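Local atomic coordinates of Mll7089 protein (Mesorhizobium loti, PDB entry 2OZ8), a protein that is of unknown function but, as a putative mandelate racemase-like member of the enolase superfamily, probably binds magnesium and may act as a hydro-lyase. Residues A[15-20]-A[26-31]; A[260-265]-A[287-292]; A[277-282]-A[308-313]; A[297-302]-A[324-329]. One frame throughout, in Å; residues are numbered along the deposited sequence.

Contact 1: residues A[15-20]-A[26-31]; sequences FARDRV and VRADDV
Phe15 and Val31 are a hydrogen-bonded pair of the antiparallel ladder between strands 5-17 and 27-40. This ladder belongs to the N-terminal sheet, part of the capping domain of the enolase fold. Phe15 N bonds Val31 O at 3.1 Å, and Val31 N returns a bond to Phe15 O at 2.8 Å. Both side chains lie on one face of the sheet. Val31 CB sits 3.8 Å from the centroid of the Phe15 ring, over its centre, in a CH-pi contact. The Phe15 chi1 of 56° puts CG between backbone N and carbonyl carbon, which brings the ring over Val31. Ala16 and Asp30 follow as a non-hydrogen-bonded pair.

Arg17 makes two bonds to segment 26-31. Its N meets Asp29 O at 2.7 Å. Its NE reaches Asp30 O at 2.9 Å, coming from above the carbonyl plane. Val31 CG2 covers one face of the guanidinium, and Gln321 takes NH1. A leucine in its place would probably leave Asp30 O and Gln321 without these partners. Farther out, Arg366 forms a salt bridge with Asp29 OD1. Beyond the corner at Asp18 and Arg19, Val20 CG1 touches Arg27 CG at 3.4 Å.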
# COMPACT_ATOMS: atom_id res chain seq x y z
N PHE A 15 -5.40 -28.21 -42.97
CA PHE A 15 -6.10 -27.72 -44.16
C PHE A 15 -6.06 -26.21 -44.33
O PHE A 15 -5.87 -25.48 -43.37
CB PHE A 15 -7.53 -28.22 -44.17
CG PHE A 15 -8.35 -27.88 -42.92
CD1 PHE A 15 -9.23 -26.78 -42.93
CD2 PHE A 15 -8.30 -28.69 -41.77
CE1 PHE A 15 -10.09 -26.50 -41.82
CE2 PHE A 15 -9.11 -28.42 -40.64
CZ PHE A 15 -10.02 -27.31 -40.67
N ALA A 16 -6.25 -25.76 -45.57
CA ALA A 16 -6.34 -24.33 -45.92
C ALA A 16 -7.62 -23.73 -45.40
O ALA A 16 -8.67 -24.42 -45.33
CB ALA A 16 -6.24 -24.13 -47.45
N ARG A 17 -7.53 -22.45 -45.03
CA ARG A 17 -8.69 -21.65 -44.65
C ARG A 17 -9.33 -21.05 -45.88
O ARG A 17 -8.70 -20.96 -46.92
CB ARG A 17 -8.28 -20.54 -43.68
CG ARG A 17 -7.98 -21.04 -42.28
CD ARG A 17 -7.48 -19.90 -41.39
NE ARG A 17 -7.03 -20.40 -40.09
CZ ARG A 17 -7.80 -20.49 -39.02
NH1 ARG A 17 -9.08 -20.13 -39.06
NH2 ARG A 17 -7.29 -20.95 -37.89
N ASP A 18 -10.58 -20.62 -45.74
CA ASP A 18 -11.28 -19.89 -46.79
C ASP A 18 -10.92 -18.39 -46.91
O ASP A 18 -11.23 -17.77 -47.93
CB ASP A 18 -12.80 -20.08 -46.66
CG ASP A 18 -13.40 -19.48 -45.39
OD1 ASP A 18 -12.74 -19.45 -44.29
OD2 ASP A 18 -14.57 -19.03 -45.51
N ARG A 19 -10.26 -17.82 -45.90
CA ARG A 19 -9.81 -16.43 -45.90
C ARG A 19 -8.59 -16.37 -45.00
O ARG A 19 -8.39 -17.26 -44.17
CB ARG A 19 -10.91 -15.52 -45.33
CG ARG A 19 -11.07 -15.60 -43.81
CD ARG A 19 -12.24 -14.80 -43.25
NE ARG A 19 -13.10 -15.68 -42.45
CZ ARG A 19 -13.38 -15.59 -41.16
NH1 ARG A 19 -12.99 -14.62 -40.37
NH2 ARG A 19 -14.17 -16.51 -40.68
N VAL A 20 -7.80 -15.31 -45.12
CA VAL A 20 -6.75 -15.05 -44.13
C VAL A 20 -7.38 -14.54 -42.84
O VAL A 20 -8.28 -13.67 -42.88
CB VAL A 20 -5.66 -14.03 -44.64
CG1 VAL A 20 -4.56 -13.83 -43.58
CG2 VAL A 20 -4.99 -14.55 -45.90
N VAL A 26 -0.30 -11.33 -35.79
CA VAL A 26 -0.30 -12.68 -36.34
C VAL A 26 -1.17 -12.81 -37.61
O VAL A 26 -2.18 -12.11 -37.77
CB VAL A 26 -0.78 -13.65 -35.19
CG1 VAL A 26 -1.65 -14.76 -35.67
CG2 VAL A 26 0.41 -14.15 -34.34
N ARG A 27 -0.76 -13.72 -38.50
CA ARG A 27 -1.46 -14.01 -39.77
C ARG A 27 -1.52 -15.55 -39.91
O ARG A 27 -0.56 -16.25 -39.55
CB ARG A 27 -0.69 -13.38 -40.95
CG ARG A 27 -1.39 -13.37 -42.33
CD ARG A 27 -0.70 -12.49 -43.45
NE ARG A 27 -1.29 -12.73 -44.78
CZ ARG A 27 -1.53 -11.81 -45.73
NH1 ARG A 27 -1.25 -10.51 -45.56
NH2 ARG A 27 -2.09 -12.19 -46.88
N ALA A 28 -2.64 -16.08 -40.39
CA ALA A 28 -2.78 -17.51 -40.66
C ALA A 28 -3.77 -17.77 -41.77
O ALA A 28 -4.88 -17.26 -41.72
CB ALA A 28 -3.22 -18.30 -39.41
N ASP A 29 -3.36 -18.58 -42.75
CA ASP A 29 -4.27 -19.07 -43.80
C ASP A 29 -4.52 -20.60 -43.79
O ASP A 29 -5.14 -21.15 -44.71
CB ASP A 29 -3.80 -18.59 -45.15
CG ASP A 29 -2.41 -19.04 -45.48
OD1 ASP A 29 -1.82 -19.85 -44.74
OD2 ASP A 29 -1.87 -18.58 -46.49
N ASP A 30 -4.06 -21.29 -42.73
CA ASP A 30 -4.29 -22.74 -42.58
C ASP A 30 -4.76 -23.04 -41.16
O ASP A 30 -4.76 -22.19 -40.31
CB ASP A 30 -3.01 -23.53 -42.88
CG ASP A 30 -1.83 -23.13 -41.97
OD1 ASP A 30 -2.06 -22.39 -40.99
OD2 ASP A 30 -0.68 -23.52 -42.23
N VAL A 31 -5.17 -24.28 -40.93
CA VAL A 31 -5.69 -24.75 -39.67
C VAL A 31 -4.94 -26.02 -39.35
O VAL A 31 -4.81 -26.90 -40.20
CB VAL A 31 -7.13 -25.08 -39.80
CG1 VAL A 31 -7.69 -25.51 -38.45
CG2 VAL A 31 -7.90 -23.90 -40.36

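Contact 2: residues A[260-265]-A[287-292]; sequences LLLEAH and AELGIP
No flat group lies between Leu262 and its two partners, Leu289 and Ile291. The imidazole of His265 has the carbonyl oxygens of Leu262 and Glu263 above one face, both toward its rim.

The contact itself is aliphatic and small. Leu262 CB meets Leu289 CD1 at 4.0 Å. Farther out on the same side chain, Leu262 CD2 meets Ile291 CG2, also at 4.0 Å, with Ile291 CG1 close behind at 4.1 Å. The Leu262 and Ile291 side chains run alongside each other, pointing opposite ways. With CG anti to its carbonyl carbon (chi1 -65°), Leu262 spans both partners, its base on one and a branch end on the other.

Two neighbouring outer helices of the TIM-type barrel, 255-263 and 276-289, come together here at their C-terminal ends. Helix 255-263 closes in a Schellman motif, with His265 at positive phi and its N bonded to Leu262 O at 3.0 Å. Helix 276-289 stops at Gly290, also at positive phi (87°). A side chain there would press on the preceding carbonyl oxygen. The turn at Gly290 leads into Ile291, and Pro292 then pairs by backbone with Leu270. Arg259 of the second subunit packs on Leu289.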
# COMPACT_ATOMS: atom_id res chain seq x y z
N LEU A 260 -4.33 -14.01 -11.10
CA LEU A 260 -3.45 -12.90 -10.73
C LEU A 260 -3.93 -11.57 -11.32
O LEU A 260 -3.83 -10.51 -10.67
CB LEU A 260 -2.01 -13.20 -11.14
CG LEU A 260 -1.25 -14.20 -10.25
CD1 LEU A 260 -0.01 -14.74 -11.03
CD2 LEU A 260 -0.86 -13.55 -8.92
N LEU A 261 -4.49 -11.65 -12.53
CA LEU A 261 -5.06 -10.49 -13.19
C LEU A 261 -6.20 -9.93 -12.36
O LEU A 261 -6.33 -8.71 -12.19
CB LEU A 261 -5.53 -10.87 -14.58
CG LEU A 261 -5.92 -9.69 -15.49
CD1 LEU A 261 -4.67 -8.92 -16.00
CD2 LEU A 261 -6.77 -10.22 -16.62
N LEU A 262 -7.03 -10.83 -11.84
CA LEU A 262 -8.14 -10.43 -10.97
C LEU A 262 -7.65 -9.77 -9.69
O LEU A 262 -8.18 -8.74 -9.29
CB LEU A 262 -9.08 -11.61 -10.70
CG LEU A 262 -9.83 -12.13 -11.95
CD1 LEU A 262 -10.73 -13.31 -11.62
CD2 LEU A 262 -10.65 -11.01 -12.65
N GLU A 263 -6.62 -10.31 -9.07
CA GLU A 263 -6.10 -9.74 -7.84
C GLU A 263 -5.55 -8.33 -8.04
O GLU A 263 -5.58 -7.51 -7.15
CB GLU A 263 -5.05 -10.67 -7.26
CG GLU A 263 -5.69 -11.91 -6.74
CD GLU A 263 -4.73 -13.02 -6.35
OE1 GLU A 263 -3.52 -12.76 -6.11
OE2 GLU A 263 -5.24 -14.17 -6.24
N ALA A 264 -5.07 -8.06 -9.24
CA ALA A 264 -4.52 -6.79 -9.60
C ALA A 264 -5.60 -5.78 -10.00
O ALA A 264 -5.25 -4.63 -10.30
CB ALA A 264 -3.50 -6.97 -10.75
N HIS A 265 -6.88 -6.17 -10.02
CA HIS A 265 -7.99 -5.25 -10.39
C HIS A 265 -7.86 -4.65 -11.79
O HIS A 265 -8.23 -3.51 -12.01
CB HIS A 265 -8.16 -4.14 -9.36
CG HIS A 265 -8.24 -4.66 -7.95
ND1 HIS A 265 -9.34 -5.35 -7.48
CD2 HIS A 265 -7.34 -4.63 -6.94
CE1 HIS A 265 -9.11 -5.72 -6.23
NE2 HIS A 265 -7.91 -5.28 -5.88
N ALA A 287 -17.52 -14.56 -10.24
CA ALA A 287 -18.92 -14.31 -9.78
C ALA A 287 -18.89 -13.74 -8.38
O ALA A 287 -19.71 -12.89 -8.06
CB ALA A 287 -19.77 -15.58 -9.81
N GLU A 288 -17.93 -14.22 -7.56
CA GLU A 288 -17.75 -13.79 -6.18
C GLU A 288 -17.19 -12.35 -6.10
O GLU A 288 -17.44 -11.61 -5.15
CB GLU A 288 -16.76 -14.72 -5.45
CG GLU A 288 -17.20 -16.14 -5.25
CD GLU A 288 -18.36 -16.32 -4.24
OE1 GLU A 288 -18.09 -16.76 -3.09
OE2 GLU A 288 -19.54 -16.05 -4.60
N LEU A 289 -16.38 -12.01 -7.10
CA LEU A 289 -15.69 -10.78 -7.18
C LEU A 289 -16.53 -9.70 -7.86
O LEU A 289 -16.28 -8.51 -7.64
CB LEU A 289 -14.39 -10.98 -7.92
CG LEU A 289 -13.32 -11.78 -7.22
CD1 LEU A 289 -11.96 -11.57 -7.90
CD2 LEU A 289 -13.26 -11.40 -5.77
N GLY A 290 -17.54 -10.10 -8.62
CA GLY A 290 -18.43 -9.18 -9.32
C GLY A 290 -17.89 -8.77 -10.67
O GLY A 290 -18.28 -7.71 -11.21
N ILE A 291 -16.98 -9.58 -11.21
CA ILE A 291 -16.37 -9.38 -12.55
C ILE A 291 -17.14 -10.21 -13.59
O ILE A 291 -17.33 -11.43 -13.41
CB ILE A 291 -14.89 -9.86 -12.55
CG1 ILE A 291 -14.07 -9.16 -11.44
CG2 ILE A 291 -14.21 -9.63 -13.92
CD1 ILE A 291 -14.16 -7.59 -11.48
N PRO A 292 -17.61 -9.57 -14.67
CA PRO A 292 -18.20 -10.37 -15.75
C PRO A 292 -17.15 -11.08 -16.62
O PRO A 292 -15.99 -10.73 -16.57
CB PRO A 292 -18.93 -9.31 -16.60
CG PRO A 292 -18.17 -8.02 -16.34
CD PRO A 292 -17.63 -8.13 -14.94

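Contact 3: residues A[277-282]-A[308-313]; sequences TDVMRI and VALPEV
Leu310 points its forked end at helix 276-289 and divides it between Val279 and Met280. One branch, CD1, meets Val279 CG1 at 3.9 Å. It also comes within 4.0 Å of Val279 O. The other branch, CD2, lies against the end of Met280, 3.7 Å from CE and 3.8 Å from SD. Both pairs of side chains meet at a slant.

Met280 starts off along the flank of its helix, not straight at Leu310. Bends at chi2 and chi3, both -61°, swing its sulfur and methyl round to the leucine. Leu310 CG stands opposite its own carbonyl carbon (chi1 -65°), and the fork is directed at the helix. The side chains that meet are all apolar, and the contact is buried. Val87 of the second subunit packs on both Met280 and Leu310, so this patch continues into the subunit interface.

Leu310 is the first residue beyond helix 304-309 and begins a type I turn to Val313. That turn leads into strand 313-318, and Glu312 bonds by backbone to Ile293, the first residue of strand 293-295. Val279 also packs on Val272 of strand 269-272, and Ile282 touches Leu255 and Leu262 of helix 255-263.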
# COMPACT_ATOMS: atom_id res chain seq x y z
N THR A 277 -12.76 -27.03 -17.18
CA THR A 277 -12.57 -27.02 -15.74
C THR A 277 -11.97 -25.71 -15.22
O THR A 277 -12.42 -25.19 -14.20
CB THR A 277 -11.65 -28.20 -15.26
OG1 THR A 277 -12.10 -29.45 -15.83
CG2 THR A 277 -11.63 -28.28 -13.70
N ASP A 278 -10.95 -25.18 -15.90
CA ASP A 278 -10.39 -23.88 -15.48
C ASP A 278 -11.44 -22.76 -15.53
O ASP A 278 -11.47 -21.92 -14.63
CB ASP A 278 -9.20 -23.43 -16.34
CG ASP A 278 -8.11 -24.47 -16.45
OD1 ASP A 278 -8.15 -25.48 -15.73
OD2 ASP A 278 -7.19 -24.25 -17.29
N VAL A 279 -12.28 -22.78 -16.58
CA VAL A 279 -13.33 -21.76 -16.80
C VAL A 279 -14.40 -21.77 -15.75
O VAL A 279 -14.83 -20.70 -15.29
CB VAL A 279 -13.97 -21.89 -18.20
CG1 VAL A 279 -15.18 -20.99 -18.35
CG2 VAL A 279 -12.93 -21.52 -19.27
N MET A 280 -14.86 -22.96 -15.36
CA MET A 280 -15.83 -23.01 -14.25
C MET A 280 -15.21 -22.61 -12.90
O MET A 280 -15.88 -22.03 -12.04
CB MET A 280 -16.54 -24.36 -14.18
CG MET A 280 -17.32 -24.70 -15.47
SD MET A 280 -18.68 -23.60 -15.98
CE MET A 280 -19.70 -23.80 -14.52
N ARG A 281 -13.93 -22.86 -12.72
CA ARG A 281 -13.29 -22.42 -11.50
C ARG A 281 -13.10 -20.88 -11.50
O ARG A 281 -13.41 -20.21 -10.49
CB ARG A 281 -11.96 -23.15 -11.29
CG ARG A 281 -12.15 -24.53 -10.82
CD ARG A 281 -10.88 -25.37 -10.83
NE ARG A 281 -11.23 -26.70 -10.33
CZ ARG A 281 -10.43 -27.76 -10.29
NH1 ARG A 281 -9.16 -27.69 -10.72
NH2 ARG A 281 -10.91 -28.91 -9.80
N ILE A 282 -12.57 -20.33 -12.60
CA ILE A 282 -12.38 -18.89 -12.68
C ILE A 282 -13.73 -18.17 -12.74
O ILE A 282 -13.87 -17.05 -12.25
CB ILE A 282 -11.43 -18.42 -13.85
CG1 ILE A 282 -10.86 -17.05 -13.50
CG2 ILE A 282 -12.16 -18.28 -15.17
CD1 ILE A 282 -9.89 -17.06 -12.33
N VAL A 308 -23.50 -20.49 -21.35
CA VAL A 308 -24.87 -20.48 -20.86
C VAL A 308 -24.88 -20.88 -19.40
O VAL A 308 -25.83 -20.53 -18.73
CB VAL A 308 -25.93 -21.37 -21.68
CG1 VAL A 308 -25.81 -21.21 -23.18
CG2 VAL A 308 -25.87 -22.84 -21.31
N ALA A 309 -23.88 -21.61 -18.88
CA ALA A 309 -23.99 -22.05 -17.49
C ALA A 309 -23.50 -21.04 -16.44
O ALA A 309 -23.97 -21.04 -15.30
CB ALA A 309 -23.36 -23.44 -17.28
N LEU A 310 -22.56 -20.18 -16.80
CA LEU A 310 -22.08 -19.17 -15.83
C LEU A 310 -23.02 -17.99 -15.89
O LEU A 310 -23.42 -17.56 -16.98
CB LEU A 310 -20.64 -18.71 -16.15
CG LEU A 310 -19.55 -19.76 -16.02
CD1 LEU A 310 -18.27 -19.24 -16.69
CD2 LEU A 310 -19.33 -20.10 -14.58
N PRO A 311 -23.38 -17.46 -14.72
CA PRO A 311 -24.34 -16.33 -14.74
C PRO A 311 -23.71 -14.97 -15.16
O PRO A 311 -24.42 -14.11 -15.66
CB PRO A 311 -24.84 -16.30 -13.30
CG PRO A 311 -23.57 -16.75 -12.48
CD PRO A 311 -22.98 -17.83 -13.34
N GLU A 312 -22.39 -14.79 -14.95
CA GLU A 312 -21.71 -13.53 -15.30
C GLU A 312 -21.29 -13.41 -16.76
O GLU A 312 -20.52 -12.49 -17.09
CB GLU A 312 -20.48 -13.30 -14.44
CG GLU A 312 -19.32 -14.16 -14.72
CD GLU A 312 -19.27 -15.36 -13.85
OE1 GLU A 312 -20.31 -16.01 -13.67
OE2 GLU A 312 -18.19 -15.68 -13.36
N VAL A 313 -21.76 -14.36 -17.60
CA VAL A 313 -21.40 -14.36 -19.03
C VAL A 313 -22.61 -13.95 -19.84
O VAL A 313 -23.68 -14.56 -19.70
CB VAL A 313 -20.92 -15.75 -19.55
CG1 VAL A 313 -20.64 -15.67 -21.02
CG2 VAL A 313 -19.72 -16.26 -18.78

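Contact 4: residues A[297-302]-A[324-329]; sequences NTFLEA and DHLVEQ
Leu300 and Val327 meet tip to tip in the tight part of this contact. Leu300 CD1 is 3.4 Å from Val327 CG1 and 3.7 Å from Val327 CG2, so one methyl faces both branches of the valine. Beside them, Leu326 CD1 approaches the Phe299 ring at its edge, in the ring plane, 3.9 Å from CZ. The two side chains cross at about a right angle. Phe299 CG is trans to the backbone N (chi1 -156°), which carries the ring out to Leu326. Phe323 stacks on the ring, and Phe49 also meets it.

The other side is polar and looser. Leu300 CD2 passes Asp324 OD1 at 3.8 Å, with no bond between them. Glu301 and Asp324 do not touch. A water joins them, donating to Glu301 OE1 at 2.7 Å and to Asp324 OD1 at 3.1 Å. Arg377 forms a salt bridge with Asp324 OD2. An alanine at Leu300 would probably open a gap in front of Val327 and lose the close methyl contact.

Glu301 N bonds Thr298 O, closing a turn in which Leu300 has positive phi. Segment 297-302 follows strand 293-295 at the C-terminal ends of the barrel strands. Phe49 and Gln51 of the N-terminal sheet pack against it. Such loops, covered by the capping domain, border the active site in the enolase superfamily.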
# COMPACT_ATOMS: atom_id res chain seq x y z
N ASN A 297 -13.32 -17.38 -28.82
CA ASN A 297 -13.35 -18.51 -29.74
C ASN A 297 -13.00 -19.78 -29.02
O ASN A 297 -11.97 -19.83 -28.36
CB ASN A 297 -12.41 -18.31 -30.91
CG ASN A 297 -12.93 -17.30 -31.88
OD1 ASN A 297 -12.20 -16.40 -32.30
ND2 ASN A 297 -14.20 -17.42 -32.22
N THR A 298 -13.90 -20.75 -29.09
CA THR A 298 -13.58 -22.12 -28.76
C THR A 298 -13.74 -22.94 -30.04
O THR A 298 -14.60 -22.65 -30.88
CB THR A 298 -14.39 -22.64 -27.54
OG1 THR A 298 -15.81 -22.57 -27.75
CG2 THR A 298 -14.03 -21.79 -26.29
N PHE A 299 -12.88 -23.93 -30.24
CA PHE A 299 -12.99 -24.78 -31.42
C PHE A 299 -14.36 -25.41 -31.51
O PHE A 299 -14.77 -26.12 -30.62
CB PHE A 299 -11.87 -25.83 -31.50
CG PHE A 299 -11.62 -26.30 -32.90
CD1 PHE A 299 -10.63 -25.71 -33.66
CD2 PHE A 299 -12.44 -27.27 -33.49
CE1 PHE A 299 -10.41 -26.11 -34.97
CE2 PHE A 299 -12.23 -27.69 -34.80
CZ PHE A 299 -11.22 -27.11 -35.55
N LEU A 300 -15.07 -25.10 -32.60
CA LEU A 300 -16.42 -25.56 -32.87
C LEU A 300 -17.46 -25.18 -31.84
O LEU A 300 -18.51 -25.81 -31.76
CB LEU A 300 -16.46 -27.09 -33.19
CG LEU A 300 -16.06 -27.39 -34.64
CD1 LEU A 300 -16.01 -28.88 -34.91
CD2 LEU A 300 -16.98 -26.69 -35.62
N GLU A 301 -17.19 -24.13 -31.08
CA GLU A 301 -18.15 -23.47 -30.19
C GLU A 301 -18.57 -24.36 -29.02
O GLU A 301 -19.63 -24.18 -28.44
CB GLU A 301 -19.37 -22.92 -30.97
CG GLU A 301 -19.09 -21.68 -31.84
CD GLU A 301 -18.07 -21.96 -32.93
OE1 GLU A 301 -18.31 -22.86 -33.77
OE2 GLU A 301 -16.99 -21.30 -32.92
N ALA A 302 -17.72 -25.32 -28.68
CA ALA A 302 -17.85 -26.08 -27.46
C ALA A 302 -18.13 -25.21 -26.19
O ALA A 302 -18.93 -25.61 -25.30
CB ALA A 302 -16.59 -26.93 -27.26
N ASP A 324 -17.01 -26.61 -39.84
CA ASP A 324 -18.21 -27.37 -39.56
C ASP A 324 -18.19 -28.78 -40.18
O ASP A 324 -18.82 -29.71 -39.67
CB ASP A 324 -19.46 -26.60 -40.03
CG ASP A 324 -19.76 -25.35 -39.18
OD1 ASP A 324 -18.93 -24.91 -38.33
OD2 ASP A 324 -20.85 -24.80 -39.37
N HIS A 325 -17.46 -28.93 -41.29
CA HIS A 325 -17.41 -30.18 -41.99
C HIS A 325 -16.83 -31.32 -41.12
O HIS A 325 -17.02 -32.53 -41.41
CB HIS A 325 -16.60 -30.02 -43.28
CG HIS A 325 -15.17 -29.70 -43.04
ND1 HIS A 325 -14.74 -28.47 -42.57
CD2 HIS A 325 -14.05 -30.46 -43.18
CE1 HIS A 325 -13.43 -28.49 -42.45
NE2 HIS A 325 -12.99 -29.68 -42.81
N LEU A 326 -16.15 -30.94 -40.04
CA LEU A 326 -15.52 -31.92 -39.22
C LEU A 326 -16.49 -32.65 -38.29
O LEU A 326 -16.14 -33.71 -37.77
CB LEU A 326 -14.37 -31.32 -38.43
CG LEU A 326 -13.12 -30.73 -39.08
CD1 LEU A 326 -12.33 -29.92 -38.05
CD2 LEU A 326 -12.20 -31.75 -39.75
N VAL A 327 -17.69 -32.10 -38.07
CA VAL A 327 -18.62 -32.69 -37.10
C VAL A 327 -20.00 -32.95 -37.73
O VAL A 327 -20.35 -32.34 -38.75
CB VAL A 327 -18.83 -31.78 -35.86
CG1 VAL A 327 -17.65 -31.88 -34.84
CG2 VAL A 327 -19.12 -30.34 -36.30
N GLU A 328 -20.80 -33.82 -37.09
CA GLU A 328 -22.12 -34.18 -37.63
C GLU A 328 -23.06 -33.02 -37.57
O GLU A 328 -23.61 -32.65 -38.60
CB GLU A 328 -22.72 -35.41 -36.93
CG GLU A 328 -21.89 -36.66 -37.19
CD GLU A 328 -22.34 -37.90 -36.44
OE1 GLU A 328 -23.21 -37.82 -35.51
OE2 GLU A 328 -21.79 -38.97 -36.81
N GLN A 329 -23.26 -32.44 -36.39
CA GLN A 329 -24.03 -31.19 -36.24
C GLN A 329 -23.36 -30.15 -35.35
O GLN A 329 -23.23 -30.34 -34.13
CB GLN A 329 -25.48 -31.42 -35.79
CG GLN A 329 -25.62 -32.52 -34.84
CD GLN A 329 -27.02 -33.08 -34.74
OE1 GLN A 329 -28.01 -32.37 -34.85
NE2 GLN A 329 -27.09 -34.38 -34.50
O HOH W 1 -19.91 -24.14 -35.47

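In the fold
Contact 1 comes first along the chain and lies in the N-terminal sheet. The other three belong to the barrel. Contacts 2 and 3 share helix 276-289, and their segments alternate in sequence. Their centres are about 13 Å apart, and they touch, for example where Leu262 packs on Ile282. Both also face the second subunit. Contact 4 alternates with contact 3 in sequence, but its centre is about 20 Å away. It lies about 16 Å from contact 1, centre to centre, and meets it where Phe15 packs on His325. Where contacts 1 and 4 meet, the capping sheet abuts the barrel domain, while contacts 2 and 3 tie neighbouring barrel elements together near the subunit interface.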